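Local coordinates for PBP domain-containing protein (Vibrio parahaemolyticus, PDB 3MUQ), which is of unknown function but has the make-up of a periplasmic solute-binding protein and probably binds a small ligand outside the cytoplasm, at residues F86-P91 / I186-D191; T117-G122 / S162-Y167. All coordinates share one frame; numbering follows the deposited sequence.

Contact 1: F86-P91 / I186-D191; sequences FVIVGP and ILFQGD
A classic beta bulge joins strands 86-90 and 186-188, with Leu187 and Phe188 both paired with Ile88 and the short strand running against the longer one at 116°. The bulge turns on one carbonyl. Ile88 O accepts Leu187 N at 2.8 Å, nearly along the C=O axis, and Phe188 N at 3.2 Å, in the carbonyl plane on a lone pair. Two amides thus grip a single oxygen of the buried Ile88, while Ile88 N returns a bond to Phe188 O at 2.9 Å. Because the register slips by one residue here, Val89 pairs with Ile186, a non-hydrogen-bonded pair.

The side chains sort onto two faces. On one, Ile186 CG1 sits 4.1 Å from Val87 CG2 and 4.2 Å from Val89 CG1, touching a methyl of each valine. On the other, Ile88 and Phe188 run alongside each other in the same direction; with CG anti to its backbone N (chi1 178°), the Phe188 ring brings CD2 to 4.1 Å from Ile88 CG1. From within the bulge, Leu187 reaches toward Gly90 and Pro91, its CD1 lying 3.7 Å from Gly90 CA, where no side chain intervenes, and 3.5 Å from Pro91 O.

Helix 172-178 covers the Val87, Val89 and Ile186 face through Arg172 and Trp175, and Arg172 also binds Gln189 OE1. Helix 104-113 packs on Ile88 and Phe188 with Val104, Val107 and Phe108, while the other edge of strand 86-90 is bonded to strand 168-171.

Contact 2: T117-G122 / S162-Y167; sequences TFISRG and SEMQGY
Two backbone hydrogen bonds clamp Tyr167 to Thr117 and Ile119: Tyr167 N donates to Thr117 O at 2.8 Å, and Ile119 N donates to Tyr167 O at 2.9 Å. Tyr167 thus uses both its N and its O, to the residues flanking Phe118, the pattern of a parallel bridge.

A weaker polar contact is the CA-H...O approach of Phe118 CA to Tyr167 O at 3.3 Å; this oxygen also lies over one face of the Phe118 ring. Thr117 O sits at the edge of the Tyr167 ring, in plane, 3.5 Å from CD2; with CG beside the backbone N (chi1 -65°), the ring is brought to the oxygen that its own amide binds. Tyr167 OH is held by Asp94 and by the amide of Ala96.

Among apolar contacts, Phe118 CD1 touches Tyr167 CB at 4.0 Å, the side chains roughly perpendicular. Thr117 CG2 rests 3.8 Å from Gly166 CA, and the selenomethionine at Met164 bends so that its CE reaches Thr117 CG2 at 4.1 Å.

Gln165, at positive phi, ends helix 154-163 in a Schellman motif. Separately, its NE2 bonds to Ser162 O and Asp183 O. The turn delivers Tyr167 beside strand 118-120, just before strand 168-171 of the larger sheet. This completes a beta-alpha-beta crossover from strand 147-149, helix 154-163 passing from one neighbour of strand 118-120 to the other.

In the fold
From the N terminus the chain first builds parallel strands and helices of one lobe, then leaves it on the long strand 78-90, whose later part lies in 86-91. It next lays down helix 104-113, strand 118-120, helix 126-138, strand 147-149 and helix 154-163 before 162-167 returns to 117-122, closing contact 2. Helix 172-178 follows, and 186-191 closes contact 1, so contact 2 is nested inside the larger loop. Contact 1 ties strand 185-188 to strand 78-90, contact 2 ties the end of helix 154-163 to strand 118-120, and Tyr167 on Leu187 and Gln165 on Pro91 pack the two together. Strand 195-203 leads back, as in two-lobed periplasmic binding proteins.

Contact 1: F86-P91 / I186-D191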
loop_
_atom_site.group_PDB
_atom_site.type_symbol
_atom_site.label_atom_id
_atom_site.label_comp_id
_atom_site.label_asym_id
_atom_site.label_seq_id
_atom_site.Cartn_x
_atom_site.Cartn_y
_atom_site.Cartn_z
ATOM N N PHE A 86 -5.179 13.646 -3.423
ATOM C CA PHE A 86 -5.579 14.873 -2.735
ATOM C C PHE A 86 -6.747 15.559 -3.435
ATOM O O PHE A 86 -6.868 15.494 -4.660
ATOM C CB PHE A 86 -4.396 15.838 -2.612
ATOM C CG PHE A 86 -3.317 15.352 -1.691
ATOM C CD1 PHE A 86 -3.417 15.551 -0.319
ATOM C CD2 PHE A 86 -2.207 14.685 -2.195
ATOM C CE1 PHE A 86 -2.435 15.094 0.541
ATOM C CE2 PHE A 86 -1.207 14.215 -1.337
ATOM C CZ PHE A 86 -1.326 14.421 0.034
ATOM N N VAL A 87 -7.614 16.203 -2.656
ATOM C CA VAL A 87 -8.737 16.946 -3.220
ATOM C C VAL A 87 -8.842 18.314 -2.560
ATOM O O VAL A 87 -8.363 18.502 -1.443
ATOM C CB VAL A 87 -10.080 16.198 -3.047
ATOM C CG1 VAL A 87 -10.023 14.816 -3.725
ATOM C CG2 VAL A 87 -10.442 16.070 -1.566
ATOM N N ILE A 88 -9.460 19.261 -3.258
ATOM C CA ILE A 88 -9.681 20.587 -2.708
ATOM C C ILE A 88 -11.144 20.661 -2.306
ATOM O O ILE A 88 -12.036 20.491 -3.133
ATOM C CB ILE A 88 -9.412 21.724 -3.726
ATOM C CG1 ILE A 88 -8.006 21.637 -4.318
ATOM C CG2 ILE A 88 -9.669 23.104 -3.071
ATOM C CD1 ILE A 88 -6.864 21.596 -3.271
ATOM N N VAL A 89 -11.392 20.884 -1.026
ATOM C CA VAL A 89 -12.757 20.992 -0.547
ATOM C C VAL A 89 -13.039 22.423 -0.094
ATOM O O VAL A 89 -12.115 23.189 0.194
ATOM C CB VAL A 89 -13.020 20.003 0.591
ATOM C CG1 VAL A 89 -12.517 18.590 0.183
ATOM C CG2 VAL A 89 -12.365 20.482 1.870
ATOM N N GLY A 90 -14.315 22.789 -0.062
ATOM C CA GLY A 90 -14.711 24.126 0.336
ATOM C C GLY A 90 -16.216 24.234 0.478
ATOM O O GLY A 90 -16.916 23.232 0.406
ATOM N N PRO A 91 -16.724 25.459 0.680
ATOM C CA PRO A 91 -18.163 25.611 0.903
ATOM C C PRO A 91 -18.895 25.250 -0.373
ATOM O O PRO A 91 -18.393 25.527 -1.468
ATOM C CB PRO A 91 -18.324 27.111 1.202
ATOM C CG PRO A 91 -16.952 27.570 1.649
ATOM C CD PRO A 91 -15.988 26.724 0.848
ATOM N N ILE A 186 -16.275 18.442 -2.103
ATOM C CA ILE A 186 -15.126 18.442 -2.996
ATOM C C ILE A 186 -15.412 19.430 -4.123
ATOM O O ILE A 186 -16.421 19.314 -4.824
ATOM C CB ILE A 186 -14.877 17.054 -3.594
ATOM C CG1 ILE A 186 -14.427 16.068 -2.510
ATOM C CG2 ILE A 186 -13.834 17.123 -4.716
ATOM C CD1 ILE A 186 -14.339 14.645 -3.015
ATOM N N LEU A 187 -14.540 20.416 -4.302
ATOM C CA LEU A 187 -14.807 21.433 -5.306
ATOM C C LEU A 187 -13.852 21.324 -6.477
ATOM O O LEU A 187 -14.149 21.818 -7.559
ATOM C CB LEU A 187 -14.744 22.847 -4.714
ATOM C CG LEU A 187 -15.818 23.243 -3.705
ATOM C CD1 LEU A 187 -15.542 24.636 -3.209
ATOM C CD2 LEU A 187 -17.207 23.157 -4.334
ATOM N N PHE A 188 -12.702 20.698 -6.261
ATOM C CA PHE A 188 -11.754 20.524 -7.353
ATOM C C PHE A 188 -10.873 19.298 -7.153
ATOM O O PHE A 188 -10.336 19.078 -6.065
ATOM C CB PHE A 188 -10.888 21.773 -7.512
ATOM C CG PHE A 188 -9.856 21.657 -8.592
ATOM C CD1 PHE A 188 -10.146 22.051 -9.888
ATOM C CD2 PHE A 188 -8.601 21.153 -8.313
ATOM C CE1 PHE A 188 -9.193 21.954 -10.891
ATOM C CE2 PHE A 188 -7.639 21.045 -9.312
ATOM C CZ PHE A 188 -7.939 21.453 -10.604
ATOM N N GLN A 189 -10.734 18.498 -8.202
ATOM C CA GLN A 189 -9.895 17.302 -8.134
ATOM C C GLN A 189 -9.338 16.904 -9.501
ATOM O O GLN A 189 -8.704 15.857 -9.642
ATOM C CB GLN A 189 -10.643 16.121 -7.483
ATOM C CG GLN A 189 -11.929 15.699 -8.189
ATOM C CD GLN A 189 -12.591 14.507 -7.524
ATOM O OE1 GLN A 189 -11.918 13.548 -7.127
ATOM N NE2 GLN A 189 -13.918 14.561 -7.394
ATOM N N GLY A 190 -9.555 17.750 -10.500
ATOM C CA GLY A 190 -9.073 17.457 -11.840
ATOM C C GLY A 190 -7.676 17.972 -12.157
ATOM O O GLY A 190 -7.517 18.907 -12.953
ATOM N N ASP A 191 -6.660 17.362 -11.549
ATOM C CA ASP A 191 -5.279 17.769 -11.788
ATOM C C ASP A 191 -4.322 16.629 -11.420
ATOM O O ASP A 191 -4.373 16.084 -10.318
ATOM C CB ASP A 191 -4.953 19.062 -11.020
ATOM C CG ASP A 191 -3.654 19.743 -11.495
ATOM O OD1 ASP A 191 -2.676 19.058 -11.859
ATOM O OD2 ASP A 191 -3.593 20.988 -11.482
#

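Contact 2: T117-G122 / S162-Y167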
loop_
_atom_site.group_PDB
_atom_site.type_symbol
_atom_site.label_atom_id
_atom_site.label_comp_id
_atom_site.label_asym_id
_atom_site.label_seq_id
_atom_site.Cartn_x
_atom_site.Cartn_y
_atom_site.Cartn_z
ATOM N N THR A 117 -11.191 32.250 2.503
ATOM C CA THR A 117 -10.638 31.593 3.675
ATOM C C THR A 117 -9.967 30.264 3.286
ATOM O O THR A 117 -10.539 29.460 2.544
ATOM C CB THR A 117 -11.713 31.410 4.771
ATOM O OG1 THR A 117 -12.091 32.702 5.270
ATOM C CG2 THR A 117 -11.180 30.563 5.932
ATOM N N PHE A 118 -8.736 30.057 3.762
ATOM C CA PHE A 118 -7.994 28.826 3.474
ATOM C C PHE A 118 -7.324 28.298 4.731
ATOM O O PHE A 118 -6.573 29.010 5.395
ATOM C CB PHE A 118 -6.934 29.054 2.390
ATOM C CG PHE A 118 -6.272 27.794 1.936
ATOM C CD1 PHE A 118 -6.738 27.116 0.813
ATOM C CD2 PHE A 118 -5.203 27.262 2.650
ATOM C CE1 PHE A 118 -6.141 25.944 0.412
ATOM C CE2 PHE A 118 -4.605 26.088 2.253
ATOM C CZ PHE A 118 -5.071 25.429 1.132
ATOM N N ILE A 119 -7.612 27.052 5.070
ATOM C CA ILE A 119 -7.065 26.477 6.289
ATOM C C ILE A 119 -5.884 25.577 5.942
ATOM O O ILE A 119 -6.033 24.611 5.191
ATOM C CB ILE A 119 -8.118 25.639 7.045
ATOM C CG1 ILE A 119 -9.461 26.396 7.134
ATOM C CG2 ILE A 119 -7.574 25.225 8.429
ATOM C CD1 ILE A 119 -9.351 27.808 7.697
ATOM N N SER A 120 -4.716 25.891 6.490
ATOM C CA SER A 120 -3.552 25.030 6.321
ATOM C C SER A 120 -3.307 24.247 7.612
ATOM O O SER A 120 -3.528 24.757 8.711
ATOM C CB SER A 120 -2.318 25.855 5.966
ATOM O OG SER A 120 -1.150 25.070 6.134
ATOM N N ARG A 121 -2.859 23.004 7.478
ATOM C CA ARG A 121 -2.463 22.208 8.630
ATOM C C ARG A 121 -1.314 22.886 9.393
ATOM O O ARG A 121 -1.281 22.846 10.621
ATOM C CB ARG A 121 -2.070 20.803 8.178
ATOM C CG ARG A 121 -3.257 20.012 7.647
ATOM C CD ARG A 121 -2.872 18.593 7.293
ATOM N NE ARG A 121 -2.188 17.904 8.386
ATOM C CZ ARG A 121 -1.927 16.597 8.373
ATOM N NH1 ARG A 121 -2.324 15.852 7.343
ATOM N NH2 ARG A 121 -1.289 16.030 9.389
ATOM N N GLY A 122 -0.392 23.521 8.668
ATOM C CA GLY A 122 0.696 24.270 9.292
ATOM C C GLY A 122 1.479 23.468 10.322
ATOM O O GLY A 122 1.939 24.003 11.320
ATOM N N SER A 162 -14.790 23.727 7.866
ATOM C CA SER A 162 -16.250 23.686 7.905
ATOM C C SER A 162 -16.788 24.800 8.803
ATOM O O SER A 162 -17.757 25.485 8.454
ATOM C CB SER A 162 -16.743 22.306 8.386
ATOM O OG SER A 162 -18.164 22.208 8.340
ATOM N N GLU A 163 -16.164 24.986 9.964
ATOM C CA GLU A 163 -16.603 26.033 10.883
ATOM C C GLU A 163 -16.511 27.422 10.239
ATOM O O GLU A 163 -17.434 28.249 10.335
ATOM C CB GLU A 163 -15.761 26.005 12.153
ATOM C CG GLU A 163 -15.998 27.184 13.079
ATOM C CD GLU A 163 -17.437 27.268 13.565
ATOM O OE1 GLU A 163 -18.041 26.211 13.835
ATOM O OE2 GLU A 163 -17.959 28.400 13.680
HETATM N N MSE A 164 -15.394 27.678 9.566
HETATM C CA MSE A 164 -15.161 28.998 8.996
HETATM C C MSE A 164 -15.628 29.113 7.551
HETATM O O MSE A 164 -15.461 30.157 6.923
HETATM C CB MSE A 164 -13.689 29.372 9.130
HETATM C CG MSE A 164 -13.276 29.517 10.567
HETATM SE SE MSE A 164 -11.449 30.122 10.697
HETATM C CE MSE A 164 -11.693 31.864 9.838
ATOM N N GLN A 165 -16.236 28.046 7.037
ATOM C CA GLN A 165 -16.613 27.992 5.619
ATOM C C GLN A 165 -15.449 28.401 4.722
ATOM O O GLN A 165 -15.537 29.357 3.950
ATOM C CB GLN A 165 -17.837 28.872 5.349
ATOM C CG GLN A 165 -19.124 28.272 5.926
ATOM C CD GLN A 165 -19.466 26.944 5.263
ATOM O OE1 GLN A 165 -19.940 26.915 4.123
ATOM N NE2 GLN A 165 -19.211 25.834 5.969
ATOM N N GLY A 166 -14.348 27.674 4.826
ATOM C CA GLY A 166 -13.200 27.952 3.983
ATOM C C GLY A 166 -12.761 26.763 3.151
ATOM O O GLY A 166 -13.337 25.674 3.234
ATOM N N TYR A 167 -11.730 26.988 2.345
ATOM C CA TYR A 167 -11.156 25.956 1.504
ATOM C C TYR A 167 -10.001 25.273 2.226
ATOM O O TYR A 167 -9.352 25.871 3.074
ATOM C CB TYR A 167 -10.618 26.580 0.219
ATOM C CG TYR A 167 -11.691 27.184 -0.665
ATOM C CD1 TYR A 167 -12.276 26.446 -1.693
ATOM C CD2 TYR A 167 -12.111 28.498 -0.475
ATOM C CE1 TYR A 167 -13.268 27.010 -2.508
ATOM C CE2 TYR A 167 -13.091 29.074 -1.284
ATOM C CZ TYR A 167 -13.660 28.327 -2.300
ATOM O OH TYR A 167 -14.624 28.901 -3.095
#